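Local coordinates for cytochrome P450 RhF (Acinetobacter radioresistens, PDB 6RO8), which probably inserts oxygen into organic substrates as the heme-binding P450 domain of a longer protein that also carries flavin and iron-sulfur modules, at residues C95-I101 with Q210-E215; V164-E170 with M187-R191; A194-T198 with V269-E273. All coordinates share one frame; numbering follows the deposited sequence.

Contact 1 of 3, residues C95-I101 with Q210-E215; sequences CPEALKI and QLEVAE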
loop_
_atom_site.group_PDB
_atom_site.type_symbol
_atom_site.label_atom_id
_atom_site.label_comp_id
_atom_site.label_asym_id
_atom_site.label_seq_id
_atom_site.Cartn_x
_atom_site.Cartn_y
_atom_site.Cartn_z
ATOM N N CYS A 95 -13.189 -18.924 -7.829
ATOM C CA CYS A 95 -13.848 -19.998 -8.539
ATOM C C CYS A 95 -13.536 -21.321 -7.837
ATOM O O CYS A 95 -12.467 -21.472 -7.234
ATOM C CB CYS A 95 -13.433 -20.015 -10.023
ATOM S SG CYS A 95 -14.693 -19.207 -11.196
ATOM N N PRO A 96 -14.467 -22.275 -7.849
ATOM C CA PRO A 96 -14.347 -23.449 -6.966
ATOM C C PRO A 96 -13.068 -24.248 -7.125
ATOM O O PRO A 96 -12.607 -24.883 -6.164
ATOM C CB PRO A 96 -15.561 -24.306 -7.371
ATOM C CG PRO A 96 -16.546 -23.381 -7.879
ATOM C CD PRO A 96 -15.736 -22.261 -8.583
ATOM N N GLU A 97 -12.514 -24.290 -8.336
ATOM C CA GLU A 97 -11.272 -25.021 -8.532
ATOM C C GLU A 97 -10.082 -24.259 -7.942
ATOM O O GLU A 97 -9.067 -24.865 -7.577
ATOM C CB GLU A 97 -11.076 -25.326 -10.020
ATOM C CG GLU A 97 -12.133 -26.240 -10.629
ATOM C CD GLU A 97 -12.075 -27.692 -10.128
ATOM O OE1 GLU A 97 -13.085 -28.428 -10.274
ATOM O OE2 GLU A 97 -11.018 -28.100 -9.599
ATOM N N ALA A 98 -10.191 -22.941 -7.811
ATOM C CA ALA A 98 -9.182 -22.214 -7.054
ATOM C C ALA A 98 -9.267 -22.555 -5.571
ATOM O O ALA A 98 -8.241 -22.651 -4.887
ATOM C CB ALA A 98 -9.345 -20.710 -7.272
ATOM N N LEU A 99 -10.483 -22.759 -5.066
ATOM C CA LEU A 99 -10.664 -22.983 -3.641
ATOM C C LEU A 99 -9.970 -24.262 -3.200
ATOM O O LEU A 99 -9.464 -24.341 -2.072
ATOM C CB LEU A 99 -12.157 -23.013 -3.309
ATOM C CG LEU A 99 -12.787 -21.613 -3.268
ATOM C CD1 LEU A 99 -14.264 -21.658 -2.948
ATOM C CD2 LEU A 99 -12.050 -20.735 -2.262
ATOM N N LYS A 100 -9.880 -25.257 -4.080
ATOM C CA LYS A 100 -9.227 -26.486 -3.679
ATOM C C LYS A 100 -7.745 -26.510 -3.982
ATOM O O LYS A 100 -7.010 -27.254 -3.319
ATOM C CB LYS A 100 -9.865 -27.665 -4.332
ATOM C CG LYS A 100 -10.809 -28.230 -3.403
ATOM C CD LYS A 100 -11.982 -27.243 -3.006
ATOM C CE LYS A 100 -12.723 -27.664 -1.749
ATOM N NZ LYS A 100 -12.881 -29.124 -1.773
ATOM N N ILE A 101 -7.266 -25.645 -4.877
ATOM C CA ILE A 101 -5.830 -25.457 -4.945
ATOM C C ILE A 101 -5.356 -24.983 -3.584
ATOM O O ILE A 101 -4.477 -25.592 -2.958
ATOM C CB ILE A 101 -5.465 -24.483 -6.080
ATOM C CG1 ILE A 101 -5.623 -25.160 -7.440
ATOM C CG2 ILE A 101 -4.048 -23.955 -5.881
ATOM C CD1 ILE A 101 -5.847 -24.191 -8.611
ATOM N N GLN A 210 -6.834 -17.313 -12.803
ATOM C CA GLN A 210 -7.320 -17.587 -11.453
ATOM C C GLN A 210 -6.662 -18.829 -10.862
ATOM O O GLN A 210 -6.297 -18.847 -9.677
ATOM C CB GLN A 210 -8.845 -17.723 -11.464
ATOM C CG GLN A 210 -9.564 -16.378 -11.561
ATOM C CD GLN A 210 -11.053 -16.514 -11.843
ATOM O OE1 GLN A 210 -11.639 -17.580 -11.643
ATOM N NE2 GLN A 210 -11.669 -15.434 -12.329
ATOM N N LEU A 211 -6.469 -19.864 -11.674
ATOM C CA LEU A 211 -5.804 -21.060 -11.171
ATOM C C LEU A 211 -4.342 -20.777 -10.839
ATOM O O LEU A 211 -3.865 -21.127 -9.754
ATOM C CB LEU A 211 -5.924 -22.185 -12.190
ATOM C CG LEU A 211 -7.103 -23.129 -11.980
ATOM C CD1 LEU A 211 -8.347 -22.375 -11.540
ATOM C CD2 LEU A 211 -7.376 -23.909 -13.260
ATOM N N GLU A 212 -3.612 -20.147 -11.768
ATOM C CA GLU A 212 -2.214 -19.812 -11.517
ATOM C C GLU A 212 -2.080 -18.971 -10.266
ATOM O O GLU A 212 -1.207 -19.223 -9.428
ATOM C CB GLU A 212 -1.623 -19.060 -12.706
ATOM C CG GLU A 212 -2.108 -19.550 -14.057
ATOM C CD GLU A 212 -1.415 -18.844 -15.207
ATOM O OE1 GLU A 212 -1.560 -19.312 -16.359
ATOM O OE2 GLU A 212 -0.733 -17.821 -14.952
ATOM N N VAL A 213 -2.940 -17.961 -10.124
ATOM C CA VAL A 213 -2.881 -17.092 -8.951
ATOM C C VAL A 213 -3.126 -17.898 -7.683
ATOM O O VAL A 213 -2.442 -17.705 -6.667
ATOM C CB VAL A 213 -3.880 -15.927 -9.086
ATOM C CG1 VAL A 213 -3.730 -14.992 -7.920
ATOM C CG2 VAL A 213 -3.643 -15.168 -10.384
ATOM N N ALA A 214 -4.102 -18.817 -7.726
ATOM C CA ALA A 214 -4.371 -19.667 -6.572
ATOM C C ALA A 214 -3.153 -20.514 -6.223
ATOM O O ALA A 214 -2.738 -20.574 -5.058
ATOM C CB ALA A 214 -5.593 -20.546 -6.834
ATOM N N GLU A 215 -2.574 -21.185 -7.224
ATOM C CA GLU A 215 -1.298 -21.867 -7.030
ATOM C C GLU A 215 -0.266 -20.935 -6.395
ATOM O O GLU A 215 0.337 -21.263 -5.367
ATOM C CB GLU A 215 -0.790 -22.406 -8.366
ATOM C CG GLU A 215 -1.231 -23.833 -8.650
ATOM C CD GLU A 215 -0.631 -24.826 -7.670
ATOM O OE1 GLU A 215 0.354 -24.469 -6.987
ATOM O OE2 GLU A 215 -1.147 -25.961 -7.575
#
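I101 lies across L211, A214 and the start of E215. CG1 stands beside the backbone N and CG2 anti to it (chi1 -74°), which parts the two arms over the facing helix. I101 CD1 sits 3.7 Å from L211 CG, the two side chains crossing at about a right angle. I101 CG2 rests on the backbone between A214 and E215, 3.6 Å from A214 C, and also touches A214 CB. L211 leans inward at its far end, so that its CD1 comes within 4.2 Å of A98 N. One turn before I101, A98 CB meets A214 CB at 3.8 Å, and these two small residues let the helices come close. Q210 extends its amide toward C95, the N-cap residue, with OE1 3.4 Å from C95 CB. Its NE2 hydrogen-bonds to P205 O. E215 OE2 lies by I101 CG2, while OE1 is hydrogen-bonded to Y105 OH and Q219 NE2. The axes of segments 96-101 and 210-215 come within 8.7 Å and cross at -17°, nearly parallel. By chain order, helix 96-104 and helix 207-233 are probably the B′ and G helices of the P450 fold, joined here at its periphery.

Contact 2 of 3, residues V164-E170 with M187-R191; sequences VQEMLWE and MQELR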
loop_
_atom_site.group_PDB
_atom_site.type_symbol
_atom_site.label_atom_id
_atom_site.label_comp_id
_atom_site.label_asym_id
_atom_site.label_seq_id
_atom_site.Cartn_x
_atom_site.Cartn_y
_atom_site.Cartn_z
ATOM N N VAL A 164 12.456 1.425 -12.006
ATOM C CA VAL A 164 11.748 0.332 -11.344
ATOM C C VAL A 164 12.630 -0.909 -11.319
ATOM O O VAL A 164 12.914 -1.476 -10.256
ATOM C CB VAL A 164 10.399 0.047 -12.033
ATOM C CG1 VAL A 164 9.781 -1.221 -11.459
ATOM C CG2 VAL A 164 9.442 1.225 -11.871
ATOM N N GLN A 165 13.117 -1.314 -12.490
ATOM C CA GLN A 165 13.934 -2.514 -12.588
ATOM C C GLN A 165 15.341 -2.328 -12.030
ATOM O O GLN A 165 15.931 -3.302 -11.560
ATOM C CB GLN A 165 13.991 -2.996 -14.039
ATOM C CG GLN A 165 14.119 -4.512 -14.153
ATOM C CD GLN A 165 13.161 -5.274 -13.226
ATOM O OE1 GLN A 165 13.577 -6.200 -12.512
ATOM N NE2 GLN A 165 11.873 -4.887 -13.235
ATOM N N GLU A 166 15.876 -1.109 -12.019
ATOM C CA GLU A 166 17.214 -0.948 -11.457
ATOM C C GLU A 166 17.197 -0.996 -9.935
ATOM O O GLU A 166 18.086 -1.603 -9.327
ATOM C CB GLU A 166 17.861 0.359 -11.935
ATOM C CG GLU A 166 17.799 0.580 -13.444
ATOM C CD GLU A 166 18.890 -0.159 -14.210
ATOM O OE1 GLU A 166 18.749 -0.295 -15.457
ATOM O OE2 GLU A 166 19.878 -0.588 -13.567
ATOM N N MET A 167 16.210 -0.378 -9.296
ATOM C CA MET A 167 16.319 -0.239 -7.849
ATOM C C MET A 167 14.967 -0.188 -7.138
ATOM O O MET A 167 14.865 -0.613 -5.979
ATOM C CB MET A 167 17.136 1.020 -7.484
ATOM C CG MET A 167 16.576 2.330 -8.054
ATOM S SD MET A 167 17.583 3.803 -7.766
ATOM C CE MET A 167 18.342 3.446 -6.226
ATOM N N LEU A 168 13.913 0.281 -7.823
ATOM C CA LEU A 168 12.746 0.756 -7.082
ATOM C C LEU A 168 11.942 -0.383 -6.447
ATOM O O LEU A 168 11.346 -0.177 -5.390
ATOM C CB LEU A 168 11.865 1.642 -7.973
ATOM C CG LEU A 168 12.350 3.103 -8.154
ATOM C CD1 LEU A 168 11.287 3.977 -8.802
ATOM C CD2 LEU A 168 12.888 3.782 -6.860
ATOM N N TRP A 169 11.911 -1.584 -7.033
ATOM C CA TRP A 169 11.295 -2.690 -6.305
ATOM C C TRP A 169 12.302 -3.521 -5.517
ATOM O O TRP A 169 11.974 -4.043 -4.444
ATOM C CB TRP A 169 10.497 -3.597 -7.254
ATOM C CG TRP A 169 11.288 -4.563 -8.058
ATOM C CD1 TRP A 169 11.736 -4.391 -9.335
ATOM C CD2 TRP A 169 11.700 -5.881 -7.663
ATOM N NE1 TRP A 169 12.418 -5.513 -9.758
ATOM C CE2 TRP A 169 12.414 -6.439 -8.749
ATOM C CE3 TRP A 169 11.546 -6.638 -6.493
ATOM C CZ2 TRP A 169 12.970 -7.716 -8.697
ATOM C CZ3 TRP A 169 12.096 -7.899 -6.445
ATOM C CH2 TRP A 169 12.802 -8.427 -7.538
ATOM N N GLU A 170 13.537 -3.615 -5.995
ATOM C CA GLU A 170 14.481 -4.536 -5.381
ATOM C C GLU A 170 14.951 -4.037 -4.017
ATOM O O GLU A 170 15.079 -4.823 -3.072
ATOM C CB GLU A 170 15.650 -4.726 -6.327
ATOM C CG GLU A 170 16.299 -6.061 -6.315
ATOM C CD GLU A 170 17.548 -5.990 -7.134
ATOM O OE1 GLU A 170 17.511 -5.271 -8.161
ATOM O OE2 GLU A 170 18.571 -6.586 -6.733
ATOM N N MET A 187 14.598 -13.446 -5.359
ATOM C CA MET A 187 13.834 -12.218 -5.238
ATOM C C MET A 187 12.820 -12.073 -6.353
ATOM O O MET A 187 11.765 -11.463 -6.146
ATOM C CB MET A 187 14.778 -11.027 -5.229
ATOM C CG MET A 187 15.838 -11.175 -4.185
ATOM S SD MET A 187 15.519 -10.103 -2.791
ATOM C CE MET A 187 15.817 -8.526 -3.587
ATOM N N GLN A 188 13.120 -12.608 -7.536
ATOM C CA GLN A 188 12.087 -12.669 -8.556
ATOM C C GLN A 188 10.966 -13.606 -8.125
ATOM O O GLN A 188 9.794 -13.359 -8.438
ATOM C CB GLN A 188 12.687 -13.088 -9.901
ATOM C CG GLN A 188 13.353 -11.935 -10.682
ATOM C CD GLN A 188 12.393 -10.782 -11.029
ATOM O OE1 GLN A 188 11.169 -10.958 -11.069
ATOM N NE2 GLN A 188 12.954 -9.597 -11.286
ATOM N N GLU A 189 11.297 -14.657 -7.369
ATOM C CA GLU A 189 10.266 -15.540 -6.836
ATOM C C GLU A 189 9.472 -14.851 -5.733
ATOM O O GLU A 189 8.238 -14.940 -5.688
ATOM C CB GLU A 189 10.897 -16.828 -6.320
ATOM C CG GLU A 189 9.975 -18.034 -6.366
ATOM C CD GLU A 189 9.610 -18.462 -7.785
ATOM O OE1 GLU A 189 10.271 -18.008 -8.751
ATOM O OE2 GLU A 189 8.656 -19.259 -7.932
ATOM N N LEU A 190 10.167 -14.167 -4.823
ATOM C CA LEU A 190 9.472 -13.360 -3.830
ATOM C C LEU A 190 8.582 -12.336 -4.502
ATOM O O LEU A 190 7.469 -12.059 -4.035
ATOM C CB LEU A 190 10.474 -12.661 -2.923
ATOM C CG LEU A 190 10.896 -13.527 -1.747
ATOM C CD1 LEU A 190 12.261 -13.100 -1.250
ATOM C CD2 LEU A 190 9.862 -13.401 -0.670
ATOM N N ARG A 191 9.058 -11.772 -5.614
ATOM C CA ARG A 191 8.278 -10.767 -6.312
ATOM C C ARG A 191 6.971 -11.350 -6.843
ATOM O O ARG A 191 5.896 -10.778 -6.623
ATOM C CB ARG A 191 9.100 -10.156 -7.434
ATOM C CG ARG A 191 8.548 -8.831 -7.883
ATOM C CD ARG A 191 8.996 -8.533 -9.285
ATOM N NE ARG A 191 8.641 -7.177 -9.689
ATOM C CZ ARG A 191 9.261 -6.502 -10.653
ATOM N NH1 ARG A 191 10.277 -7.059 -11.307
ATOM N NH2 ARG A 191 8.865 -5.273 -10.962
#
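R191 lies flat on the indole of W169. The planes are 22° apart and the centres 3.5 Å apart, a stacked cation-pi pair. Its CZ sits over the five-membered ring, and its CD lies over the six-membered ring in a CH-pi contact, 3.9 Å from that centroid. CG is anti to the backbone N and the chain stays extended to NE, which lays its aliphatic part along the indole. E170 CB covers the opposite face.

One hydrogen bond fixes the rotation of the ring. W169 NE1 donates to Q165 OE1 at 3.1 Å, nearly straight at 170°, but it meets the oxygen from above the carbonyl plane. Since this N-H points to Q165, R191 NH1 is a stacking neighbour. The Q165 amide places NE2 at the guanidinium edge, where two donors face each other without bonding.

Van der Waals contacts complete the interface. The Q188 amide stands steeply to the indole, the planes 67° apart, with its NE2 near CZ2. M187 O lies 3.5 Å from W169 CH2, and M187 CE touches E170 CG at 3.7 Å.

Segments 164-168 and 187-191 run roughly perpendicular, their axes 13.8 Å apart, and W169, just past the first, spans the distance with R191. M187 also packs on helix 170-179. E170 forms a salt bridge with K151 of helix 134-155, M167 packs on that helix, and L168 leans on helix 273-288.

Contact 3 of 3, residues A194-T198 with V269-E273; sequences AVAHT and VAAHE. With HEM (protoporphyrin IX containing Fe), chain B; HIS (histidine), chain C.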
loop_
_atom_site.group_PDB
_atom_site.type_symbol
_atom_site.label_atom_id
_atom_site.label_comp_id
_atom_site.label_asym_id
_atom_site.label_seq_id
_atom_site.Cartn_x
_atom_site.Cartn_y
_atom_site.Cartn_z
ATOM N N ALA A 194 4.345 -11.782 -4.390
ATOM C CA ALA A 194 3.627 -10.565 -4.034
ATOM C C ALA A 194 2.567 -10.221 -5.070
ATOM O O ALA A 194 1.469 -9.765 -4.718
ATOM C CB ALA A 194 4.603 -9.405 -3.881
ATOM N N VAL A 195 2.881 -10.412 -6.354
ATOM C CA VAL A 195 1.878 -10.189 -7.389
ATOM C C VAL A 195 0.684 -11.102 -7.164
ATOM O O VAL A 195 -0.473 -10.658 -7.187
ATOM C CB VAL A 195 2.482 -10.391 -8.786
ATOM C CG1 VAL A 195 1.394 -10.223 -9.843
ATOM C CG2 VAL A 195 3.615 -9.401 -9.014
ATOM N N ALA A 196 0.948 -12.389 -6.916
ATOM C CA ALA A 196 -0.153 -13.334 -6.753
ATOM C C ALA A 196 -1.020 -12.942 -5.573
ATOM O O ALA A 196 -2.251 -13.000 -5.654
ATOM C CB ALA A 196 0.364 -14.762 -6.585
ATOM N N HIS A 197 -0.398 -12.491 -4.483
ATOM C CA HIS A 197 -1.189 -12.097 -3.325
ATOM C C HIS A 197 -2.032 -10.850 -3.602
ATOM O O HIS A 197 -3.182 -10.764 -3.150
ATOM C CB HIS A 197 -0.282 -11.883 -2.127
ATOM C CG HIS A 197 -0.984 -11.274 -0.964
ATOM N ND1 HIS A 197 -0.608 -10.066 -0.417
ATOM C CD2 HIS A 197 -2.068 -11.689 -0.265
ATOM C CE1 HIS A 197 -1.421 -9.773 0.583
ATOM N NE2 HIS A 197 -2.312 -10.741 0.696
ATOM N N THR A 198 -1.495 -9.870 -4.345
ATOM C CA THR A 198 -2.264 -8.638 -4.522
ATOM C C THR A 198 -3.340 -8.788 -5.594
ATOM O O THR A 198 -4.483 -8.367 -5.382
ATOM C CB THR A 198 -1.354 -7.452 -4.852
ATOM O OG1 THR A 198 -0.869 -7.586 -6.188
ATOM C CG2 THR A 198 -0.168 -7.350 -3.870
ATOM N N VAL A 269 4.580 -8.920 1.869
ATOM C CA VAL A 269 4.216 -8.050 0.772
ATOM C C VAL A 269 4.111 -6.602 1.230
ATOM O O VAL A 269 4.626 -5.697 0.564
ATOM C CB VAL A 269 2.897 -8.533 0.125
ATOM C CG1 VAL A 269 2.365 -7.524 -0.915
ATOM C CG2 VAL A 269 3.091 -9.941 -0.485
ATOM N N ALA A 270 3.484 -6.375 2.389
ATOM C CA ALA A 270 3.190 -5.025 2.851
ATOM C C ALA A 270 4.440 -4.248 3.287
ATOM O O ALA A 270 4.466 -3.019 3.159
ATOM C CB ALA A 270 2.178 -5.087 3.995
ATOM N N ALA A 271 5.492 -4.930 3.753
ATOM C CA ALA A 271 6.688 -4.228 4.207
ATOM C C ALA A 271 7.513 -3.636 3.069
ATOM O O ALA A 271 8.550 -3.017 3.332
ATOM C CB ALA A 271 7.575 -5.160 5.040
ATOM N N HIS A 272 7.096 -3.793 1.816
ATOM C CA HIS A 272 7.932 -3.245 0.760
ATOM C C HIS A 272 7.135 -2.788 -0.455
ATOM O O HIS A 272 7.483 -1.770 -1.062
ATOM C CB HIS A 272 9.003 -4.265 0.358
ATOM C CG HIS A 272 8.477 -5.418 -0.430
ATOM N ND1 HIS A 272 8.515 -5.449 -1.804
ATOM C CD2 HIS A 272 7.905 -6.581 -0.039
ATOM C CE1 HIS A 272 7.977 -6.580 -2.228
ATOM N NE2 HIS A 272 7.604 -7.286 -1.177
ATOM N N GLU A 273 6.066 -3.504 -0.809
ATOM C CA GLU A 273 5.408 -3.240 -2.088
ATOM C C GLU A 273 4.824 -1.830 -2.156
ATOM O O GLU A 273 4.955 -1.152 -3.186
ATOM C CB GLU A 273 4.322 -4.274 -2.372
ATOM C CG GLU A 273 3.869 -4.189 -3.824
ATOM C CD GLU A 273 2.562 -4.895 -4.101
ATOM O OE1 GLU A 273 2.597 -5.963 -4.755
ATOM O OE2 GLU A 273 1.505 -4.378 -3.680
HETATM C CHA HEM B . -1.297 -0.347 7.950
HETATM C CHB HEM B . -0.307 2.079 3.849
HETATM C CHC HEM B . 4.394 0.810 4.119
HETATM C CHD HEM B . 3.256 -1.978 7.932
HETATM C C1A HEM B . -1.459 0.408 6.809
HETATM C C2A HEM B . -2.697 0.968 6.297
HETATM C C3A HEM B . -2.424 1.630 5.177
HETATM C C4A HEM B . -1.000 1.520 4.912
HETATM C CMA HEM B . -3.468 2.377 4.320
HETATM C CAA HEM B . -4.096 0.840 6.940
HETATM C CBA HEM B . -4.343 2.116 7.720
HETATM C CGA HEM B . -5.650 2.067 8.465
HETATM O O1A HEM B . -6.380 1.053 8.347
HETATM O O2A HEM B . -5.949 3.053 9.178
HETATM C C1B HEM B . 1.048 2.024 3.619
HETATM C C2B HEM B . 1.767 2.799 2.626
HETATM C C3B HEM B . 3.071 2.437 2.688
HETATM C C4B HEM B . 3.215 1.428 3.729
HETATM C CMB HEM B . 1.084 3.834 1.691
HETATM C CAB HEM B . 4.284 2.958 1.882
HETATM C CBB HEM B . 4.282 4.029 1.088
HETATM C C1C HEM B . 4.506 -0.064 5.178
HETATM C C2C HEM B . 5.700 -0.751 5.640
HETATM C C3C HEM B . 5.352 -1.513 6.702
HETATM C C4C HEM B . 3.949 -1.332 6.939
HETATM C CMC HEM B . 7.092 -0.587 4.991
HETATM C CAC HEM B . 6.182 -2.462 7.610
HETATM C CBC HEM B . 7.481 -2.696 7.415
HETATM C C1D HEM B . 1.934 -1.810 8.261
HETATM C C2D HEM B . 1.239 -2.485 9.332
HETATM C C3D HEM B . -0.010 -2.034 9.351
HETATM C C4D HEM B . -0.162 -1.051 8.284
HETATM C CMD HEM B . 1.824 -3.544 10.291
HETATM C CAD HEM B . -1.096 -2.524 10.336
HETATM C CBD HEM B . -1.098 -1.728 11.633
HETATM C CGD HEM B . -2.426 -1.924 12.329
HETATM O O1D HEM B . -3.271 -2.672 11.794
HETATM O O2D HEM B . -2.659 -1.330 13.411
HETATM N NA HEM B . -0.454 0.754 5.930
HETATM N NB HEM B . 1.960 1.203 4.267
HETATM N NC HEM B . 3.462 -0.452 6.000
HETATM N ND HEM B . 1.048 -0.939 7.645
HETATM FE FE HEM B . 1.540 0.138 5.963
HETATM N N HIS C . -0.732 -4.409 2.054
HETATM C CA HIS C . -0.845 -2.983 2.339
HETATM C C HIS C . 0.519 -2.301 2.294
HETATM O O HIS C . 0.623 -1.113 2.629
HETATM C CB HIS C . -1.499 -2.759 3.703
HETATM C CG HIS C . -1.040 -3.716 4.758
HETATM N ND1 HIS C . -0.573 -3.301 5.988
HETATM C CD2 HIS C . -0.973 -5.069 4.767
HETATM C CE1 HIS C . -0.240 -4.358 6.709
HETATM N NE2 HIS C . -0.474 -5.442 5.992
HETATM O OXT HIS C . 1.521 -2.917 1.928
HETATM O O HOH W 1 0.903 -1.725 4.770
#
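E273 meets T198 through the threonine methyl and not through its hydroxyl. Its extended chain brings the carboxylate up to T198 CG2, with both oxygens near that one carbon. T198 holds OG1 between its backbone N and carbonyl carbon (chi1 72°). This turns the hydroxyl back into its own helix, where T198 OG1 donates to V195 O at 3.3 Å, and leaves CG2 facing E273.

V269 fills the rest of the interface with its two methyls. CG2 packs on A194, 3.6 Å from its CA and 3.8 Å from its CB, and lies 3.7 Å from H197 ND1. CG1 sits at the edge of the H197 imidazole, in the ring plane, and touches T198 CG2 at 3.9 Å. F220 of helix 207-233 covers both H197 and V269, and W202 meets H197 edge-to-face.

Helix 257-270 gives way to helix 273-288, with H272 as the N-cap. This is consistent with the kinked distal helix of P450s, and A270 to T274 (A-A-H-E-T) fit its (A/G)-G-x-(D/E)-T oxygen-activation motif, with alanine in the glycine place. The kink faces the heme: A270 O is 3.6 Å from HEM C1C. A water O lies 2.3 Å from HEM FE, and C381 is the axial protein ligand of the iron. A bound histidine lies beside A270 and is hydrogen-bonded to T274.

Across the contact the E273 carboxylate meets a methyl and makes no polar bond with segment 194-198. The joint is held by packing alone, which would be consistent with some sliding of the F helix over the distal helix, as known in other P450s.

How the contacts relate
From the N terminus, residues 95-101 come first; they pair with 210-215 and close a long loop. Within that loop, contact 2 opens at 164-170 and closes at 187-191, so it is nested inside contact 1. Residues 194-198 follow on the same helix 187-202, but contact 3 closes only at 269-273, after contact 1 has closed. Contacts 1 and 3 therefore cross, whereas contacts 2 and 3 are in series. Contacts 1 and 3 also touch, V213 CG1 lying 3.4 Å from A196 O. Contact 2 ties the start of helix 187-202 to the end of helix 163-168, contact 3 ties it further along to the kinked heme-side helix, and contact 1 joins helix 207-233 to helix 96-104.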